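Local coordinates for protein piwi (Drosophila melanogaster, PDB 6KR6), which directly binds piRNAs of 24 to 30 nucleotides and, in complex with them, mediates the repression of transposable elements, at residues 645-650 with 686-691; 67-72 with 697-702; 170-175 with 374-379. All coordinates share one frame; numbering follows the deposited sequence.

Contact 1 (645-650 with 686-691); sequences SRIVFY and PQLAYI
Two neighbouring parallel strands of the RNase H-like core of the PIWI domain, 646-650 and 687-691, meet here, with Phe649 and Tyr690 side by side on one face of the sheet. Five backbone bonds join them. Ile647 and Phe649 each use both N-H and C=O, as in Phe649 N to Ala689 O at 2.8 Å and Ala689 N to Ile647 O at 2.9 Å. The intervening Arg646, Val648 and Tyr650 turn their backbones the other way and bond to strand 575-584, which makes 646-650 an inner strand.

Phe649 and Tyr690 both carry CG anti to the backbone N (chi1 -168° and -171°), and their rings project the same way. The planes are 13° from parallel but slid apart, with centroids 5.1 Å apart and little overlap; the nearest atoms, Phe649 CD1 and Tyr690 CE2, are 3.5 Å apart. With Ile647 and Leu688, whose CG2 and CD1 lie 4.2 Å apart, they form an apolar face. Helix 659-680 packs on Leu688 and Tyr690, and its Glu666 bonds the Tyr690 hydroxyl, so a tyrosine suits the place.

On the other face Val648 and the small Ala689 are packed by Leu760 and Met757 of helix 754-764. There Tyr650 CE1 rests 3.6 Å from Ile691 CD1, while the tyrosine hydroxyl bonds Thr761. At the partly exposed start, Arg646 and Gln687 run alongside each other. Tyr650 lies two residues before Asp652, probably catalytic by similarity: a parallel, helix-linked pair with an acidic residue at the end of its first strand is characteristic of the RNase H fold.

Contact 2 (67-72 with 697-702); sequences QTNFFR and MNTRFF
Phe70 brings the edge of its ring to the methyl group of Thr699, with CE1 3.9 Å from CG2 and the methyl near the ring plane. The two side chains cross at about a right angle. Thr699 suits this place because its branches divide the work: CG2 meets the phenylalanine, while OG1 donates to Asn698 OD1 at 2.8 Å, approaching from above the plane of that amide.

Phe70 is positioned by a corner in the chain. Thr68 OG1 accepts from Phe70 N at 3.2 Å, forming an ST turn, and the same hydroxyl bonds Thr398 O of strand 392-405. A threonine here therefore serves two backbone groups while its methyl stays among apolar neighbours. Within the corner, Asn69 holds CG in the crowded position between its own N and carbonyl carbon (chi1 63°), and its amide reaches toward 698-700. Asn69 OD1 lies 3.0 Å from Arg700 O, but these are two acceptors and do not bond; the amide's ND2 instead donates to Thr219 O.

Before the corner, the end of strand 61-68 and the short, weakly bonded strand 701-702 of the PIWI domain pair antiparallel. Gln67 and Phe702 form the hydrogen-bonded pair, with Phe702 N donating to Gln67 O at 2.6 Å, an N-H...O angle of 169°. Phe701 CB comes 3.4 Å from the same Gln67 O, and its ring leads away to Tyr727 and Val729 of strand 725-729. The Arg700 guanidinium also turns from the contact: NE and NH1 bond Met697 O only weakly, and NH1 forms a salt bridge with Glu220, a charged mate for a buried arginine.

Contact 3 (170-175 with 374-379); sequences RSMKGL and HRLQNT
Arg375 O is gripped by two groups of Thr379, the hydroxyl OG1 at 2.9 Å and the backbone N at 3.1 Å, which reach it from opposite faces of its carbonyl plane. The N-H bond belongs to the last helical turn of 362-378; the hydroxyl adds a second grip. The residue also stands at the N-cap position of helix 380-388, yet its hydroxyl makes no capping bond.

Against it lies Leu175, whose two methyls meet different partners. CD2 sits 3.4 Å from Thr379 OG1 and also meets Leu376 CA, while CD1 touches Leu376 CD1 at 3.6 Å; the two leucines cross at about a right angle. Leu376 CG lies anti to its backbone N (chi1 -173°), beside Leu175, and CD1 is 3.5 Å from Met172 SD, where a flexible methionine bent at chi2 fits. Thr379 CG2 lies 3.4 Å from Gly174 O; a CB on this glycine would point toward 374-379 and probably be crowded by Ser171 O. An alanine in place of Thr379 would probably leave Arg375 O without its hydroxyl partner and open a gap beside Gly174 O and Leu175 CD2.

The extended Arg375 reaches over to Leu175 O, where NH2 makes a weak bond of 3.3 Å. Around this junction, helix 380-388 meets Leu175 and Leu376 through Ser382 and Leu386, strand 392-405 touches Leu376 through Leu393, and strand 183-193 packs Leu184 on Met172.

How the contacts relate
Contact 2 closes the longest loop, tying residues 67-72 to 697-702, and both other contacts are nested within it: contact 3 first along the chain, then contact 1. Contacts 1 and 2 have centres about 30 Å apart, contacts 2 and 3 about 20 Å, and contacts 1 and 3 about 46 Å, on opposite sides of the chain's centre. Strand 687-695 of contact 1 is followed in the chain by strand 701-702 of contact 2, while strand 392-405 packs on Thr68 in contact 2 and on Leu376 in contact 3. Contact 2, about 10 Å from the bound nucleic acid at its nearest atom, is one place where the PIWI domain joins the N-terminal part of the chain.

Contact 1 (645-650 with 686-691)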
loop_
_atom_site.group_PDB
_atom_site.type_symbol
_atom_site.label_atom_id
_atom_site.label_comp_id
_atom_site.label_asym_id
_atom_site.label_seq_id
_atom_site.Cartn_x
_atom_site.Cartn_y
_atom_site.Cartn_z
ATOM N N SER A 645 -24.454 -0.962 18.426
ATOM C CA SER A 645 -25.184 0.220 17.979
ATOM C C SER A 645 -24.425 0.975 16.895
ATOM O O SER A 645 -25.038 1.518 15.967
ATOM C CB SER A 645 -25.470 1.142 19.166
ATOM O OG SER A 645 -26.189 0.464 20.182
ATOM N N ARG A 646 -23.098 1.027 16.998
ATOM C CA ARG A 646 -22.250 1.694 16.019
ATOM C C ARG A 646 -21.188 0.720 15.528
ATOM O O ARG A 646 -20.739 -0.157 16.271
ATOM C CB ARG A 646 -21.575 2.941 16.614
ATOM C CG ARG A 646 -22.418 3.690 17.636
ATOM C CD ARG A 646 -21.593 4.741 18.364
ATOM N NE ARG A 646 -22.210 5.153 19.623
ATOM C CZ ARG A 646 -22.974 6.230 19.768
ATOM N NH1 ARG A 646 -23.219 7.017 18.730
ATOM N NH2 ARG A 646 -23.491 6.522 20.955
ATOM N N ILE A 647 -20.790 0.878 14.266
ATOM C CA ILE A 647 -19.772 0.037 13.648
ATOM C C ILE A 647 -18.821 0.925 12.860
ATOM O O ILE A 647 -19.261 1.719 12.020
ATOM C CB ILE A 647 -20.388 -1.037 12.728
ATOM C CG1 ILE A 647 -21.280 -1.990 13.526
ATOM C CG2 ILE A 647 -19.297 -1.824 12.021
ATOM C CD1 ILE A 647 -21.758 -3.187 12.727
ATOM N N VAL A 648 -17.523 0.788 13.125
ATOM C CA VAL A 648 -16.475 1.478 12.381
ATOM C C VAL A 648 -15.662 0.415 11.654
ATOM O O VAL A 648 -14.953 -0.380 12.284
ATOM C CB VAL A 648 -15.588 2.335 13.293
ATOM C CG1 VAL A 648 -14.469 2.977 12.488
ATOM C CG2 VAL A 648 -16.418 3.399 13.990
ATOM N N PHE A 649 -15.767 0.401 10.329
ATOM C CA PHE A 649 -15.130 -0.599 9.482
ATOM C C PHE A 649 -13.892 0.019 8.844
ATOM O O PHE A 649 -13.998 1.014 8.120
ATOM C CB PHE A 649 -16.110 -1.077 8.409
ATOM C CG PHE A 649 -15.666 -2.305 7.664
ATOM C CD1 PHE A 649 -14.702 -2.227 6.676
ATOM C CD2 PHE A 649 -16.243 -3.536 7.927
ATOM C CE1 PHE A 649 -14.303 -3.354 5.982
ATOM C CE2 PHE A 649 -15.849 -4.666 7.233
ATOM C CZ PHE A 649 -14.878 -4.574 6.261
ATOM N N TYR A 650 -12.726 -0.569 9.109
ATOM C CA TYR A 650 -11.464 -0.122 8.526
ATOM C C TYR A 650 -11.047 -1.105 7.440
ATOM O O TYR A 650 -10.895 -2.303 7.705
ATOM C CB TYR A 650 -10.376 0.010 9.592
ATOM C CG TYR A 650 -10.573 1.190 10.514
ATOM C CD1 TYR A 650 -10.537 2.489 10.027
ATOM C CD2 TYR A 650 -10.786 1.005 11.873
ATOM C CE1 TYR A 650 -10.715 3.574 10.867
ATOM C CE2 TYR A 650 -10.964 2.082 12.721
ATOM C CZ TYR A 650 -10.928 3.364 12.213
ATOM O OH TYR A 650 -11.106 4.436 13.056
ATOM N N PRO A 686 -27.624 -0.238 12.001
ATOM C CA PRO A 686 -26.830 0.589 12.914
ATOM C C PRO A 686 -26.113 1.721 12.187
ATOM O O PRO A 686 -26.010 1.755 10.959
ATOM C CB PRO A 686 -25.824 -0.414 13.482
ATOM C CG PRO A 686 -25.571 -1.327 12.325
ATOM C CD PRO A 686 -26.889 -1.442 11.579
ATOM N N GLN A 687 -25.604 2.655 12.988
ATOM C CA GLN A 687 -24.729 3.695 12.466
ATOM C C GLN A 687 -23.438 3.067 11.960
ATOM O O GLN A 687 -22.773 2.320 12.683
ATOM C CB GLN A 687 -24.433 4.730 13.551
ATOM C CG GLN A 687 -25.665 5.455 14.071
ATOM C CD GLN A 687 -25.336 6.470 15.148
ATOM O OE1 GLN A 687 -24.351 6.326 15.873
ATOM N NE2 GLN A 687 -26.159 7.508 15.257
ATOM N N LEU A 688 -23.087 3.368 10.712
ATOM C CA LEU A 688 -21.973 2.717 10.036
ATOM C C LEU A 688 -20.997 3.754 9.506
ATOM O O LEU A 688 -21.407 4.739 8.883
ATOM C CB LEU A 688 -22.471 1.834 8.888
ATOM C CG LEU A 688 -21.398 1.305 7.933
ATOM C CD1 LEU A 688 -20.465 0.334 8.644
ATOM C CD2 LEU A 688 -22.029 0.658 6.711
ATOM N N ALA A 689 -19.708 3.527 9.753
ATOM C CA ALA A 689 -18.627 4.295 9.149
ATOM C C ALA A 689 -17.733 3.326 8.391
ATOM O O ALA A 689 -17.212 2.372 8.977
ATOM C CB ALA A 689 -17.823 5.057 10.204
ATOM N N TYR A 690 -17.570 3.561 7.093
ATOM C CA TYR A 690 -16.741 2.723 6.232
ATOM C C TYR A 690 -15.553 3.560 5.778
ATOM O O TYR A 690 -15.716 4.516 5.013
ATOM C CB TYR A 690 -17.543 2.203 5.041
ATOM C CG TYR A 690 -16.819 1.160 4.222
ATOM C CD1 TYR A 690 -15.968 1.528 3.189
ATOM C CD2 TYR A 690 -16.987 -0.195 4.482
ATOM C CE1 TYR A 690 -15.305 0.578 2.437
ATOM C CE2 TYR A 690 -16.327 -1.155 3.734
ATOM C CZ TYR A 690 -15.487 -0.762 2.712
ATOM O OH TYR A 690 -14.824 -1.708 1.962
ATOM N N ILE A 691 -14.361 3.199 6.248
ATOM C CA ILE A 691 -13.146 3.964 5.999
ATOM C C ILE A 691 -12.139 3.067 5.295
ATOM O O ILE A 691 -11.891 1.939 5.736
ATOM C CB ILE A 691 -12.556 4.525 7.303
ATOM C CG1 ILE A 691 -13.633 5.264 8.095
ATOM C CG2 ILE A 691 -11.390 5.451 7.009
ATOM C CD1 ILE A 691 -13.164 5.726 9.447
#

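Contact 2 (67-72 with 697-702)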
loop_
_atom_site.group_PDB
_atom_site.type_symbol
_atom_site.label_atom_id
_atom_site.label_comp_id
_atom_site.label_asym_id
_atom_site.label_seq_id
_atom_site.Cartn_x
_atom_site.Cartn_y
_atom_site.Cartn_z
ATOM N N GLN A 67 5.531 21.919 6.264
ATOM C CA GLN A 67 6.110 21.863 4.928
ATOM C C GLN A 67 5.611 20.631 4.181
ATOM O O GLN A 67 5.373 19.577 4.773
ATOM C CB GLN A 67 7.637 21.826 5.005
ATOM C CG GLN A 67 8.311 23.182 4.986
ATOM C CD GLN A 67 8.517 23.752 6.371
ATOM O OE1 GLN A 67 8.069 23.182 7.365
ATOM N NE2 GLN A 67 9.206 24.885 6.445
ATOM N N THR A 68 5.465 20.768 2.863
ATOM C CA THR A 68 4.936 19.676 2.052
ATOM C C THR A 68 5.895 19.274 0.941
ATOM O O THR A 68 7.084 19.600 0.985
ATOM C CB THR A 68 3.597 20.070 1.431
ATOM O OG1 THR A 68 3.822 21.018 0.382
ATOM C CG2 THR A 68 2.703 20.699 2.476
ATOM N N ASN A 69 5.377 18.562 -0.060
ATOM C CA ASN A 69 6.131 18.255 -1.269
ATOM C C ASN A 69 5.363 18.694 -2.513
ATOM O O ASN A 69 5.412 18.027 -3.548
ATOM C CB ASN A 69 6.475 16.767 -1.341
ATOM C CG ASN A 69 5.246 15.889 -1.416
ATOM O OD1 ASN A 69 4.198 16.220 -0.861
ATOM N ND2 ASN A 69 5.364 14.766 -2.116
ATOM N N PHE A 70 4.646 19.813 -2.420
ATOM C CA PHE A 70 3.856 20.354 -3.515
ATOM C C PHE A 70 4.300 21.777 -3.826
ATOM O O PHE A 70 4.693 22.531 -2.930
ATOM C CB PHE A 70 2.359 20.351 -3.173
ATOM C CG PHE A 70 1.720 18.995 -3.240
ATOM C CD1 PHE A 70 1.871 18.087 -2.206
ATOM C CD2 PHE A 70 0.949 18.635 -4.332
ATOM C CE1 PHE A 70 1.278 16.841 -2.268
ATOM C CE2 PHE A 70 0.355 17.392 -4.401
ATOM C CZ PHE A 70 0.519 16.494 -3.366
ATOM N N PHE A 71 4.225 22.142 -5.102
ATOM C CA PHE A 71 4.488 23.497 -5.564
ATOM C C PHE A 71 3.239 24.037 -6.245
ATOM O O PHE A 71 2.514 23.290 -6.910
ATOM C CB PHE A 71 5.670 23.542 -6.540
ATOM C CG PHE A 71 6.941 22.961 -5.989
ATOM C CD1 PHE A 71 7.712 23.674 -5.087
ATOM C CD2 PHE A 71 7.372 21.707 -6.385
ATOM C CE1 PHE A 71 8.887 23.144 -4.586
ATOM C CE2 PHE A 71 8.545 21.170 -5.885
ATOM C CZ PHE A 71 9.303 21.890 -4.984
ATOM N N ARG A 72 2.982 25.331 -6.083
ATOM C CA ARG A 72 1.795 25.922 -6.681
ATOM C C ARG A 72 2.035 26.248 -8.151
ATOM O O ARG A 72 3.137 26.643 -8.550
ATOM C CB ARG A 72 1.373 27.185 -5.929
ATOM C CG ARG A 72 0.002 27.699 -6.350
ATOM C CD ARG A 72 -0.211 29.165 -6.007
ATOM N NE ARG A 72 -0.451 29.379 -4.584
ATOM C CZ ARG A 72 -0.955 30.501 -4.078
ATOM N NH1 ARG A 72 -1.278 31.505 -4.881
ATOM N NH2 ARG A 72 -1.142 30.617 -2.770
ATOM N N MET A 697 2.458 6.481 0.359
ATOM C CA MET A 697 3.862 6.821 0.182
ATOM C C MET A 697 4.069 7.894 -0.876
ATOM O O MET A 697 5.208 8.327 -1.084
ATOM C CB MET A 697 4.666 5.571 -0.185
ATOM C CG MET A 697 4.722 4.516 0.913
ATOM S SD MET A 697 5.541 2.983 0.421
ATOM C CE MET A 697 7.185 3.573 0.028
ATOM N N ASN A 698 2.999 8.333 -1.543
ATOM C CA ASN A 698 3.127 9.325 -2.604
ATOM C C ASN A 698 3.108 10.744 -2.049
ATOM O O ASN A 698 3.832 11.617 -2.541
ATOM C CB ASN A 698 2.005 9.130 -3.629
ATOM C CG ASN A 698 1.616 10.414 -4.326
ATOM O OD1 ASN A 698 0.701 11.115 -3.889
ATOM N ND2 ASN A 698 2.305 10.730 -5.415
ATOM N N THR A 699 2.288 10.991 -1.034
ATOM C CA THR A 699 2.121 12.314 -0.450
ATOM C C THR A 699 2.755 12.344 0.933
ATOM O O THR A 699 2.435 11.509 1.785
ATOM C CB THR A 699 0.642 12.682 -0.355
ATOM O OG1 THR A 699 0.073 12.727 -1.669
ATOM C CG2 THR A 699 0.475 14.032 0.314
ATOM N N ARG A 700 3.653 13.301 1.150
ATOM C CA ARG A 700 4.328 13.474 2.426
ATOM C C ARG A 700 4.197 14.923 2.874
ATOM O O ARG A 700 3.838 15.812 2.096
ATOM C CB ARG A 700 5.811 13.081 2.340
ATOM C CG ARG A 700 6.098 11.921 1.406
ATOM C CD ARG A 700 6.947 10.854 2.075
ATOM N NE ARG A 700 7.193 9.736 1.170
ATOM C CZ ARG A 700 7.687 8.561 1.543
ATOM N NH1 ARG A 700 7.873 7.605 0.642
ATOM N NH2 ARG A 700 7.990 8.336 2.814
ATOM N N PHE A 701 4.495 15.151 4.151
ATOM C CA PHE A 701 4.549 16.491 4.715
ATOM C C PHE A 701 5.347 16.431 6.009
ATOM O O PHE A 701 5.400 15.391 6.671
ATOM C CB PHE A 701 3.150 17.070 4.959
ATOM C CG PHE A 701 2.237 16.160 5.728
ATOM C CD1 PHE A 701 2.172 16.225 7.110
ATOM C CD2 PHE A 701 1.433 15.247 5.066
ATOM C CE1 PHE A 701 1.327 15.390 7.819
ATOM C CE2 PHE A 701 0.588 14.410 5.768
ATOM C CZ PHE A 701 0.534 14.482 7.147
ATOM N N PHE A 702 5.972 17.553 6.358
ATOM C CA PHE A 702 6.900 17.594 7.477
ATOM C C PHE A 702 6.674 18.855 8.297
ATOM O O PHE A 702 6.092 19.835 7.824
ATOM C CB PHE A 702 8.356 17.536 6.994
ATOM C CG PHE A 702 8.600 16.497 5.941
ATOM C CD1 PHE A 702 8.523 15.149 6.250
ATOM C CD2 PHE A 702 8.908 16.866 4.642
ATOM C CE1 PHE A 702 8.744 14.190 5.283
ATOM C CE2 PHE A 702 9.134 15.910 3.671
ATOM C CZ PHE A 702 9.052 14.569 3.992
#

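Contact 3 (170-175 with 374-379)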
loop_
_atom_site.group_PDB
_atom_site.type_symbol
_atom_site.label_atom_id
_atom_site.label_comp_id
_atom_site.label_asym_id
_atom_site.label_seq_id
_atom_site.Cartn_x
_atom_site.Cartn_y
_atom_site.Cartn_z
ATOM N N ARG A 170 3.205 16.997 -21.350
ATOM C CA ARG A 170 3.926 17.672 -22.425
ATOM C C ARG A 170 5.145 18.409 -21.888
ATOM O O ARG A 170 6.195 18.448 -22.541
ATOM C CB ARG A 170 2.986 18.635 -23.149
ATOM C CG ARG A 170 3.565 19.289 -24.392
ATOM C CD ARG A 170 2.548 20.231 -25.020
ATOM N NE ARG A 170 3.096 20.973 -26.150
ATOM C CZ ARG A 170 2.437 21.917 -26.811
ATOM N NH1 ARG A 170 1.201 22.239 -26.452
ATOM N NH2 ARG A 170 3.011 22.544 -27.829
ATOM N N SER A 171 5.027 18.996 -20.694
ATOM C CA SER A 171 6.177 19.661 -20.084
ATOM C C SER A 171 7.238 18.650 -19.658
ATOM O O SER A 171 8.432 18.841 -19.914
ATOM C CB SER A 171 5.726 20.506 -18.891
ATOM O OG SER A 171 6.817 21.228 -18.344
ATOM N N MET A 172 6.817 17.565 -18.997
ATOM C CA MET A 172 7.752 16.522 -18.585
ATOM C C MET A 172 8.507 15.946 -19.774
ATOM O O MET A 172 9.635 15.463 -19.619
ATOM C CB MET A 172 7.016 15.395 -17.855
ATOM C CG MET A 172 6.257 15.820 -16.614
ATOM S SD MET A 172 7.251 16.729 -15.423
ATOM C CE MET A 172 6.013 17.086 -14.180
ATOM N N LYS A 173 7.894 15.973 -20.960
ATOM C CA LYS A 173 8.577 15.490 -22.157
ATOM C C LYS A 173 9.868 16.258 -22.422
ATOM O O LYS A 173 10.805 15.707 -23.009
ATOM C CB LYS A 173 7.648 15.585 -23.368
ATOM N N GLY A 174 9.938 17.522 -21.996
ATOM C CA GLY A 174 11.151 18.296 -22.201
ATOM C C GLY A 174 12.342 17.756 -21.433
ATOM O O GLY A 174 13.486 17.904 -21.871
ATOM N N LEU A 175 12.094 17.124 -20.285
ATOM C CA LEU A 175 13.171 16.533 -19.500
ATOM C C LEU A 175 13.755 15.288 -20.149
ATOM O O LEU A 175 14.813 14.823 -19.710
ATOM C CB LEU A 175 12.670 16.191 -18.097
ATOM C CG LEU A 175 12.025 17.341 -17.329
ATOM C CD1 LEU A 175 11.754 16.931 -15.893
ATOM C CD2 LEU A 175 12.914 18.566 -17.389
ATOM N N HIS A 374 14.836 22.096 -9.844
ATOM C CA HIS A 374 15.765 22.969 -10.550
ATOM C C HIS A 374 16.135 22.402 -11.914
ATOM O O HIS A 374 16.377 23.168 -12.854
ATOM C CB HIS A 374 17.016 23.205 -9.704
ATOM C CG HIS A 374 17.706 24.499 -10.001
ATOM N ND1 HIS A 374 17.042 25.707 -10.023
ATOM C CD2 HIS A 374 19.000 24.777 -10.284
ATOM C CE1 HIS A 374 17.897 26.672 -10.309
ATOM N NE2 HIS A 374 19.092 26.134 -10.472
ATOM N N ARG A 375 16.170 21.073 -12.050
ATOM C CA ARG A 375 16.411 20.473 -13.359
ATOM C C ARG A 375 15.279 20.800 -14.324
ATOM O O ARG A 375 15.518 21.233 -15.458
ATOM C CB ARG A 375 16.580 18.960 -13.235
ATOM C CG ARG A 375 16.471 18.251 -14.578
ATOM C CD ARG A 375 16.703 16.755 -14.476
ATOM N NE ARG A 375 16.671 16.135 -15.797
ATOM C CZ ARG A 375 17.002 14.871 -16.042
ATOM N NH1 ARG A 375 17.395 14.081 -15.053
ATOM N NH2 ARG A 375 16.943 14.399 -17.280
ATOM N N LEU A 376 14.033 20.588 -13.893
ATOM C CA LEU A 376 12.905 20.931 -14.753
ATOM C C LEU A 376 12.863 22.424 -15.044
ATOM O O LEU A 376 12.444 22.837 -16.131
ATOM C CB LEU A 376 11.594 20.467 -14.117
ATOM C CG LEU A 376 10.327 20.606 -14.967
ATOM C CD1 LEU A 376 9.414 19.421 -14.745
ATOM C CD2 LEU A 376 9.590 21.896 -14.646
ATOM N N GLN A 377 13.310 23.247 -14.093
ATOM C CA GLN A 377 13.274 24.692 -14.275
ATOM C C GLN A 377 14.353 25.167 -15.239
ATOM O O GLN A 377 14.161 26.170 -15.935
ATOM C CB GLN A 377 13.426 25.381 -12.921
ATOM C CG GLN A 377 12.927 26.813 -12.880
ATOM C CD GLN A 377 11.420 26.904 -12.728
ATOM O OE1 GLN A 377 10.716 25.895 -12.765
ATOM N NE2 GLN A 377 10.918 28.120 -12.548
ATOM N N ASN A 378 15.492 24.476 -15.287
ATOM C CA ASN A 378 16.571 24.873 -16.183
ATOM C C ASN A 378 16.387 24.345 -17.598
ATOM O O ASN A 378 16.959 24.913 -18.535
ATOM C CB ASN A 378 17.918 24.403 -15.630
ATOM C CG ASN A 378 18.272 25.066 -14.313
ATOM O OD1 ASN A 378 17.892 26.209 -14.059
ATOM N ND2 ASN A 378 19.004 24.350 -13.466
ATOM N N THR A 379 15.610 23.287 -17.776
ATOM C CA THR A 379 15.377 22.736 -19.106
ATOM C C THR A 379 14.504 23.687 -19.913
ATOM O O THR A 379 13.345 23.914 -19.541
ATOM C CB THR A 379 14.714 21.364 -19.008
ATOM O OG1 THR A 379 15.576 20.463 -18.300
ATOM C CG2 THR A 379 14.435 20.805 -20.398
#